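PDB 2CQZ: 5'-deoxynucleotidase from Pyrococcus horikoshii, which probably removes the 5'-phosphate from 2'-deoxyribonucleoside monophosphates as a metal-dependent, homodimeric HD-domain hydrolase. Local coordinates for residues Q12-L17 with H70-A75; P18-L23 with I77-L82; D130-A135 with E148-I153. All coordinates share one frame; numbering follows the deposited sequence.

Interaction 1: residues Q12-L17 with H70-A75; sequences QTLKRL and HDLAEA. With NI (nickel (II) ion), chain G.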
# COMPACT_ATOMS: atom_id res chain seq x y z
N GLN A 12 6.67 -1.88 -19.64
CA GLN A 12 6.14 -1.06 -18.58
C GLN A 12 5.65 -1.91 -17.42
O GLN A 12 5.34 -1.39 -16.35
CB GLN A 12 5.01 -0.16 -19.07
CG GLN A 12 5.48 1.03 -19.91
CD GLN A 12 4.46 2.15 -19.99
OE1 GLN A 12 3.26 1.92 -20.15
NE2 GLN A 12 4.94 3.38 -19.88
N THR A 13 5.56 -3.22 -17.63
CA THR A 13 5.12 -4.14 -16.58
C THR A 13 6.15 -4.10 -15.44
O THR A 13 5.86 -4.45 -14.30
CB THR A 13 5.02 -5.59 -17.10
OG1 THR A 13 4.24 -5.61 -18.29
CG2 THR A 13 4.35 -6.49 -16.08
N LEU A 14 7.37 -3.65 -15.77
CA LEU A 14 8.43 -3.54 -14.78
C LEU A 14 8.08 -2.52 -13.69
O LEU A 14 8.64 -2.57 -12.59
CB LEU A 14 9.75 -3.13 -15.46
CG LEU A 14 10.35 -4.18 -16.41
CD1 LEU A 14 11.66 -3.64 -16.97
CD2 LEU A 14 10.57 -5.50 -15.67
N LYS A 15 7.17 -1.60 -14.00
CA LYS A 15 6.75 -0.59 -13.03
C LYS A 15 5.91 -1.28 -11.97
O LYS A 15 5.87 -0.83 -10.83
CB LYS A 15 5.91 0.50 -13.69
CG LYS A 15 6.64 1.34 -14.71
CD LYS A 15 5.74 2.44 -15.26
CE LYS A 15 6.52 3.35 -16.17
NZ LYS A 15 5.76 4.54 -16.60
N ARG A 16 5.26 -2.37 -12.35
CA ARG A 16 4.39 -3.09 -11.41
C ARG A 16 5.03 -4.25 -10.69
O ARG A 16 4.54 -4.67 -9.65
CB ARG A 16 3.16 -3.63 -12.13
CG ARG A 16 2.33 -2.59 -12.82
CD ARG A 16 0.98 -3.15 -13.21
NE ARG A 16 1.04 -4.10 -14.31
CZ ARG A 16 1.31 -3.77 -15.58
NH1 ARG A 16 1.53 -2.50 -15.91
NH2 ARG A 16 1.32 -4.72 -16.52
N LEU A 17 6.09 -4.80 -11.27
CA LEU A 17 6.71 -5.96 -10.64
C LEU A 17 7.72 -5.55 -9.56
O LEU A 17 8.52 -4.64 -9.73
CB LEU A 17 7.42 -6.78 -11.72
CG LEU A 17 6.45 -7.30 -12.79
CD1 LEU A 17 7.18 -7.81 -14.03
CD2 LEU A 17 5.59 -8.45 -12.29
N HIS A 70 19.36 -4.41 -19.25
CA HIS A 70 19.83 -5.52 -18.43
C HIS A 70 18.80 -6.40 -17.71
O HIS A 70 19.01 -7.61 -17.64
CB HIS A 70 20.92 -5.05 -17.45
CG HIS A 70 20.42 -4.58 -16.12
ND1 HIS A 70 19.81 -3.36 -15.93
CD2 HIS A 70 20.48 -5.16 -14.89
CE1 HIS A 70 19.51 -3.20 -14.66
NE2 HIS A 70 19.90 -4.28 -14.00
N ASP A 71 17.71 -5.84 -17.18
CA ASP A 71 16.74 -6.72 -16.52
C ASP A 71 15.45 -6.85 -17.28
O ASP A 71 14.46 -7.34 -16.75
CB ASP A 71 16.38 -6.24 -15.13
CG ASP A 71 17.40 -6.60 -14.10
OD1 ASP A 71 17.75 -7.80 -13.96
OD2 ASP A 71 17.83 -5.67 -13.42
N LEU A 72 15.47 -6.40 -18.53
CA LEU A 72 14.28 -6.43 -19.38
C LEU A 72 13.54 -7.77 -19.50
O LEU A 72 12.32 -7.77 -19.68
CB LEU A 72 14.66 -5.96 -20.78
CG LEU A 72 13.67 -5.01 -21.47
CD1 LEU A 72 13.54 -3.72 -20.66
CD2 LEU A 72 14.17 -4.70 -22.87
N ALA A 73 14.25 -8.89 -19.40
CA ALA A 73 13.60 -10.20 -19.52
C ALA A 73 12.65 -10.46 -18.38
O ALA A 73 11.79 -11.35 -18.45
CB ALA A 73 14.64 -11.31 -19.57
N GLU A 74 12.82 -9.68 -17.31
CA GLU A 74 11.98 -9.85 -16.14
C GLU A 74 10.56 -9.37 -16.39
O GLU A 74 9.64 -9.74 -15.66
CB GLU A 74 12.61 -9.17 -14.93
CG GLU A 74 13.98 -9.73 -14.60
CD GLU A 74 14.53 -9.28 -13.24
OE1 GLU A 74 14.05 -8.25 -12.70
OE2 GLU A 74 15.45 -9.95 -12.72
N ALA A 75 10.37 -8.57 -17.45
CA ALA A 75 9.04 -8.07 -17.80
C ALA A 75 8.10 -9.25 -18.03
O ALA A 75 6.87 -9.12 -17.92
CB ALA A 75 9.11 -7.20 -19.05
NI NI G . 19.53 -5.44 -11.91

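Interaction 2: residues P18-L23 with I77-L82; sequences PRMGWL and ITDIPL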
# COMPACT_ATOMS: atom_id res chain seq x y z
N PRO A 18 7.64 -6.22 -8.41
CA PRO A 18 8.53 -5.91 -7.29
C PRO A 18 9.88 -6.63 -7.35
O PRO A 18 10.00 -7.70 -7.94
CB PRO A 18 7.72 -6.38 -6.09
CG PRO A 18 7.03 -7.59 -6.61
CD PRO A 18 6.54 -7.11 -7.98
N ARG A 19 10.90 -6.02 -6.76
CA ARG A 19 12.15 -6.66 -6.65
C ARG A 19 11.99 -7.60 -5.51
O ARG A 19 11.93 -7.22 -4.35
CB ARG A 19 13.19 -5.59 -6.31
CG ARG A 19 13.44 -4.65 -7.50
CD ARG A 19 14.70 -5.04 -8.31
NE ARG A 19 15.91 -4.69 -7.57
CZ ARG A 19 17.07 -5.28 -7.90
NH1 ARG A 19 17.13 -6.14 -8.90
NH2 ARG A 19 18.17 -4.97 -7.21
N MET A 20 11.83 -8.87 -5.85
CA MET A 20 11.52 -9.91 -4.87
C MET A 20 12.41 -10.12 -3.64
O MET A 20 11.90 -10.45 -2.57
CB MET A 20 11.31 -11.24 -5.61
CG MET A 20 10.26 -11.18 -6.72
SD MET A 20 8.52 -11.01 -6.17
CE MET A 20 8.10 -12.70 -5.76
N GLY A 21 13.73 -9.97 -3.78
CA GLY A 21 14.60 -10.18 -2.63
C GLY A 21 14.11 -9.43 -1.40
O GLY A 21 14.06 -9.97 -0.30
N TRP A 22 13.75 -8.17 -1.61
CA TRP A 22 13.26 -7.31 -0.55
C TRP A 22 12.00 -7.89 0.12
O TRP A 22 11.91 -7.93 1.35
CB TRP A 22 12.95 -5.92 -1.11
CG TRP A 22 14.08 -5.26 -1.90
CD1 TRP A 22 13.97 -4.63 -3.11
CD2 TRP A 22 15.45 -5.10 -1.50
NE1 TRP A 22 15.17 -4.08 -3.48
CE2 TRP A 22 16.10 -4.35 -2.52
CE3 TRP A 22 16.20 -5.51 -0.39
CZ2 TRP A 22 17.46 -4.00 -2.44
CZ3 TRP A 22 17.55 -5.17 -0.32
CH2 TRP A 22 18.17 -4.42 -1.34
N LEU A 23 11.03 -8.34 -0.67
CA LEU A 23 9.80 -8.93 -0.12
C LEU A 23 10.11 -10.11 0.79
O LEU A 23 9.58 -10.24 1.89
CB LEU A 23 8.86 -9.42 -1.22
CG LEU A 23 7.97 -8.40 -1.92
CD1 LEU A 23 7.05 -9.10 -2.91
CD2 LEU A 23 7.15 -7.64 -0.88
N ILE A 77 9.49 -12.77 -17.15
CA ILE A 77 9.74 -13.82 -16.13
C ILE A 77 9.69 -13.37 -14.66
O ILE A 77 9.50 -14.15 -13.74
CB ILE A 77 11.02 -14.75 -16.32
CG1 ILE A 77 12.45 -14.08 -16.23
CG2 ILE A 77 10.92 -15.81 -17.39
CD1 ILE A 77 13.57 -15.13 -15.95
N THR A 78 9.65 -12.07 -14.37
CA THR A 78 9.51 -11.53 -13.01
C THR A 78 10.88 -11.69 -12.36
O THR A 78 11.68 -12.52 -12.79
CB THR A 78 8.45 -12.25 -12.13
OG1 THR A 78 8.98 -13.49 -11.64
CG2 THR A 78 7.18 -12.52 -12.91
N ASP A 79 11.14 -10.90 -11.33
CA ASP A 79 12.43 -10.94 -10.65
C ASP A 79 12.53 -12.12 -9.71
O ASP A 79 12.44 -11.96 -8.49
CB ASP A 79 12.64 -9.62 -9.88
CG ASP A 79 13.93 -9.60 -9.09
OD1 ASP A 79 14.96 -10.13 -9.59
OD2 ASP A 79 13.93 -9.05 -7.97
N ILE A 80 12.72 -13.31 -10.27
CA ILE A 80 12.85 -14.53 -9.48
C ILE A 80 14.04 -14.35 -8.55
O ILE A 80 15.16 -14.18 -9.01
CB ILE A 80 13.07 -15.74 -10.38
CG1 ILE A 80 11.87 -15.90 -11.32
CG2 ILE A 80 13.29 -16.98 -9.55
CD1 ILE A 80 12.10 -16.88 -12.45
N PRO A 81 13.80 -14.37 -7.24
CA PRO A 81 14.85 -14.19 -6.22
C PRO A 81 15.99 -15.23 -6.19
O PRO A 81 15.79 -16.40 -6.48
CB PRO A 81 14.06 -14.14 -4.92
CG PRO A 81 12.92 -15.09 -5.20
CD PRO A 81 12.52 -14.73 -6.61
N LEU A 82 17.18 -14.76 -5.82
CA LEU A 82 18.37 -15.60 -5.73
C LEU A 82 18.12 -16.86 -4.92
O LEU A 82 18.66 -17.92 -5.22
CB LEU A 82 19.53 -14.84 -5.09
CG LEU A 82 20.81 -14.70 -5.92
CD1 LEU A 82 21.87 -13.96 -5.10
CD2 LEU A 82 21.31 -16.08 -6.34
O HOH W 1 8.72 -9.56 -9.97
O HOH W 2 16.16 -8.82 -5.96

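Interaction 3: residues D130-A135 with E148-I153; sequences DMILQA and EFWEAI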
# COMPACT_ATOMS: atom_id res chain seq x y z
N ASP A 130 23.35 0.12 -6.78
CA ASP A 130 21.97 0.50 -6.54
C ASP A 130 21.44 -0.43 -5.46
O ASP A 130 20.80 0.01 -4.50
CB ASP A 130 21.14 0.32 -7.81
CG ASP A 130 19.67 0.64 -7.61
OD1 ASP A 130 19.32 1.84 -7.63
OD2 ASP A 130 18.87 -0.30 -7.43
N MET A 131 21.71 -1.72 -5.61
CA MET A 131 21.22 -2.68 -4.62
C MET A 131 21.75 -2.42 -3.21
O MET A 131 20.98 -2.39 -2.25
CB MET A 131 21.56 -4.10 -5.04
CG MET A 131 21.10 -5.14 -4.04
SD MET A 131 21.49 -6.82 -4.57
CE MET A 131 23.23 -6.81 -4.21
N ILE A 132 23.06 -2.25 -3.08
CA ILE A 132 23.66 -2.00 -1.77
C ILE A 132 23.05 -0.73 -1.17
O ILE A 132 22.58 -0.73 -0.03
CB ILE A 132 25.20 -1.87 -1.91
CG1 ILE A 132 25.76 -3.18 -2.48
CG2 ILE A 132 25.84 -1.59 -0.55
CD1 ILE A 132 27.18 -3.08 -2.96
N LEU A 133 23.06 0.34 -1.95
CA LEU A 133 22.49 1.61 -1.50
C LEU A 133 21.00 1.48 -1.18
O LEU A 133 20.46 2.23 -0.36
CB LEU A 133 22.72 2.69 -2.54
CG LEU A 133 24.20 2.98 -2.73
CD1 LEU A 133 24.41 4.02 -3.82
CD2 LEU A 133 24.76 3.47 -1.41
N GLN A 134 20.34 0.51 -1.82
CA GLN A 134 18.91 0.31 -1.60
C GLN A 134 18.73 -0.42 -0.29
O GLN A 134 17.77 -0.18 0.44
CB GLN A 134 18.30 -0.51 -2.75
CG GLN A 134 16.76 -0.54 -2.76
CD GLN A 134 16.10 0.84 -2.65
OE1 GLN A 134 16.35 1.74 -3.46
NE2 GLN A 134 15.24 1.01 -1.64
N ALA A 135 19.67 -1.31 0.01
CA ALA A 135 19.62 -2.07 1.26
C ALA A 135 19.90 -1.09 2.40
O ALA A 135 19.31 -1.18 3.48
CB ALA A 135 20.68 -3.16 1.23
N GLU A 148 23.44 -9.55 4.43
CA GLU A 148 24.09 -10.21 3.31
C GLU A 148 24.35 -9.29 2.12
O GLU A 148 25.43 -9.30 1.54
CB GLU A 148 23.26 -11.41 2.85
CG GLU A 148 21.80 -11.11 2.59
CD GLU A 148 21.04 -12.32 2.10
OE1 GLU A 148 21.31 -12.78 0.97
OE2 GLU A 148 20.18 -12.83 2.85
N PHE A 149 23.35 -8.51 1.75
CA PHE A 149 23.47 -7.59 0.62
C PHE A 149 24.76 -6.77 0.59
O PHE A 149 25.19 -6.31 -0.47
CB PHE A 149 22.25 -6.68 0.59
CG PHE A 149 20.96 -7.40 0.32
CD1 PHE A 149 20.63 -7.79 -0.97
CD2 PHE A 149 20.09 -7.70 1.36
CE1 PHE A 149 19.44 -8.46 -1.23
CE2 PHE A 149 18.89 -8.37 1.11
CZ PHE A 149 18.57 -8.76 -0.19
N TRP A 150 25.39 -6.56 1.75
CA TRP A 150 26.62 -5.78 1.77
C TRP A 150 27.85 -6.52 1.24
O TRP A 150 28.86 -5.88 0.93
CB TRP A 150 26.89 -5.25 3.17
CG TRP A 150 25.94 -4.15 3.54
CD1 TRP A 150 24.67 -4.30 4.04
CD2 TRP A 150 26.16 -2.74 3.39
NE1 TRP A 150 24.09 -3.06 4.21
CE2 TRP A 150 24.98 -2.09 3.82
CE3 TRP A 150 27.23 -1.97 2.93
CZ2 TRP A 150 24.85 -0.70 3.80
CZ3 TRP A 150 27.10 -0.58 2.92
CH2 TRP A 150 25.91 0.04 3.35
N GLU A 151 27.78 -7.84 1.11
CA GLU A 151 28.92 -8.58 0.59
C GLU A 151 29.04 -8.47 -0.93
O GLU A 151 29.86 -9.16 -1.55
CB GLU A 151 28.90 -10.05 1.04
CG GLU A 151 27.64 -10.82 0.75
CD GLU A 151 27.57 -12.12 1.55
OE1 GLU A 151 27.65 -12.04 2.80
OE2 GLU A 151 27.44 -13.20 0.94
N ALA A 152 28.24 -7.58 -1.51
CA ALA A 152 28.26 -7.34 -2.95
C ALA A 152 29.41 -6.38 -3.26
O ALA A 152 29.82 -6.24 -4.41
CB ALA A 152 26.93 -6.76 -3.40
N ILE A 153 29.92 -5.71 -2.23
CA ILE A 153 31.05 -4.80 -2.40
C ILE A 153 32.26 -5.67 -2.75
O ILE A 153 33.13 -5.26 -3.53
CB ILE A 153 31.40 -4.02 -1.11
CG1 ILE A 153 30.27 -3.06 -0.75
CG2 ILE A 153 32.68 -3.24 -1.30
CD1 ILE A 153 30.56 -2.23 0.51

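Interaction 1: residues Q12-L17 with H70-A75
Leu14 reaches across to 70-75 with both methyls, in a contact of van der Waals packing that no hydrogen bond crosses. CD2 rests on the backbone where Glu74 passes into Ala75, 3.6 Å from Ala75 N, with Ala75 CB 4.1 Å away. CD1 meets CD1 of Leu72, the two leucines crossing at about a right angle. CG anti to the carbonyl carbon (chi1 -66°) and an extended chain carry the fork out to the turn. Leu17 CD1 lies 3.5 Å from Glu74 O, and Thr13 brings CB and CG2 up to Ala75 O. An alanine in place of Leu14 would probably open a gap over Ala75 and take from Leu72 CD1 its partner across this contact.

Backbone polar groups bond within each segment: Thr13 O accepts from Arg16 N and Leu17 N, and Glu74 N closes a type I turn on Asp71 O. Glu74 OE2 forms a salt bridge with Lys90.

Ahead of that turn, His70 NE2 binds the nickel at 2.4 Å; Asp71, the turn's first residue, binds it through OD2 at 2.3 Å, and His36 and Asp127 complete the protein ligands. This is the H...HD...D metal site of the HD domain, its Asp71 opening the turn that Leu14 packs against.

Interaction 2: residues P18-L23 with I77-L82
Met20 and Asp79 meet through both backbone and side chain. From Asp79, CB leads off toward 18-23 and lies 3.8 Å from Pro18 O. CG is anti to the backbone N (chi1 177°), which carries the carboxylate in toward the start of the 20-24 region. One oxygen, OD2, does most of the touching. Met20 N gives it a weak hydrogen bond of 3.0 Å, bent to 124° at the hydrogen, and Arg19 CA sits close beside it. A water adds to the grip, donating to OD2 at 3.0 Å and accepting weakly from Gly21 N, so that OD2 is linked weakly to two successive backbone N-H groups, Met20 directly and Gly21 through the water. The other oxygen, OD1, turns to Lys90 in a salt bridge.

The guanidinium of Arg19 lies nearby without bonding to Asp79: NH1 is 4.4 Å from OD2, which stands well out of the guanidinium plane, where no N-H points at it, and the opposite charges probably attract at a distance. NE of Arg19 is taken by Glu31, and the side chain comes within about 4 Å of the nickel.

Behind the carboxylate, a second water joins Pro18 O to Asp79 N. Two residues on, Pro81 packs its CD 3.8 Å from Met20 CB, while the end of the methionine turns away and Met20 packs on Thr78 of the third subunit. Asp79 itself is the centre of an inverse gamma turn. With one weak direct bond and one weak water bridge, it joins the loop after helix 74-77 to the start of the 20-24 region, beside the HD-domain metal site, where Arg19 touches His36.

Interaction 3: residues D130-A135 with E148-I153
Ile132 is the main bump on helix 118-140, filling the hollow between Phe149, Trp150, Ala152 and Ile153. Its two branches part company at CB. CG2, anti to the backbone N, stands over one face of the Trp150 indole in a CH-pi contact, 3.9 Å from the centroid of the six-membered ring and 18° off its normal. The other branch runs forward: CG1 passes Phe149 O, and CD1 ends in the notch made by Ala152 CB at 3.7 Å and Ile153 CG1 at 3.8 Å. The small side chain of Ala152 forms the floor of that notch, its CB meeting the methyl.

Met131 works the neighbouring part of the same surface. Its chain leaves the helix extended, with CG anti to the backbone N (chi1 179°), and bends only at the last torsion, which swings CE onto Ala152 CB at 3.8 Å. The extended part of the chain has already put Met131 SD beside the ring of Phe149, near its plane and 3.8 Å from Phe149 CD1. This is a Met-aromatic contact of the edge kind, the two side chains crossing at about a right angle.

The fold here is the all-helical HD domain: 148-153 runs from a 3-10 segment into helix 152-157 and packs back on the long helix 118-140, which earlier in its course supplies Asp127 to the nickel.

One turn on from Met131, Ala135 is a shallow place on the helix, and Phe149 fits its CB there, 3.9 Å from Ala135 CB. The far part of the Phe149 ring meets Trp22. Trp150 NE1 hydrogen-bonds to Glu139 on helix 118-140, which helps fix the turn of the indole whose face receives Ile132.

In the fold
Interactions 1 and 2 cross along the chain: 12-17 runs straight into 18-23, and 70-75 is followed almost at once by 77-82. Their centres are about 11 Å apart, and they touch where Glu74 and Asp79 bring like charges together, with Lys90 paired to both. Interaction 3 comes later, on helices 118-140 and 152-157, its centre about 20 Å from that of interaction 1, across the chain's centre, and about 15 Å from that of interaction 2. Trp22 bridges interactions 2 and 3. Within one HD domain, interaction 1 supplies two nickel ligands, while interactions 2 and 3 bring side chains to about 4 and 7 Å from the metal. Interactions 1 and 3 also meet the second subunit, and interactions 1 and 2 the third.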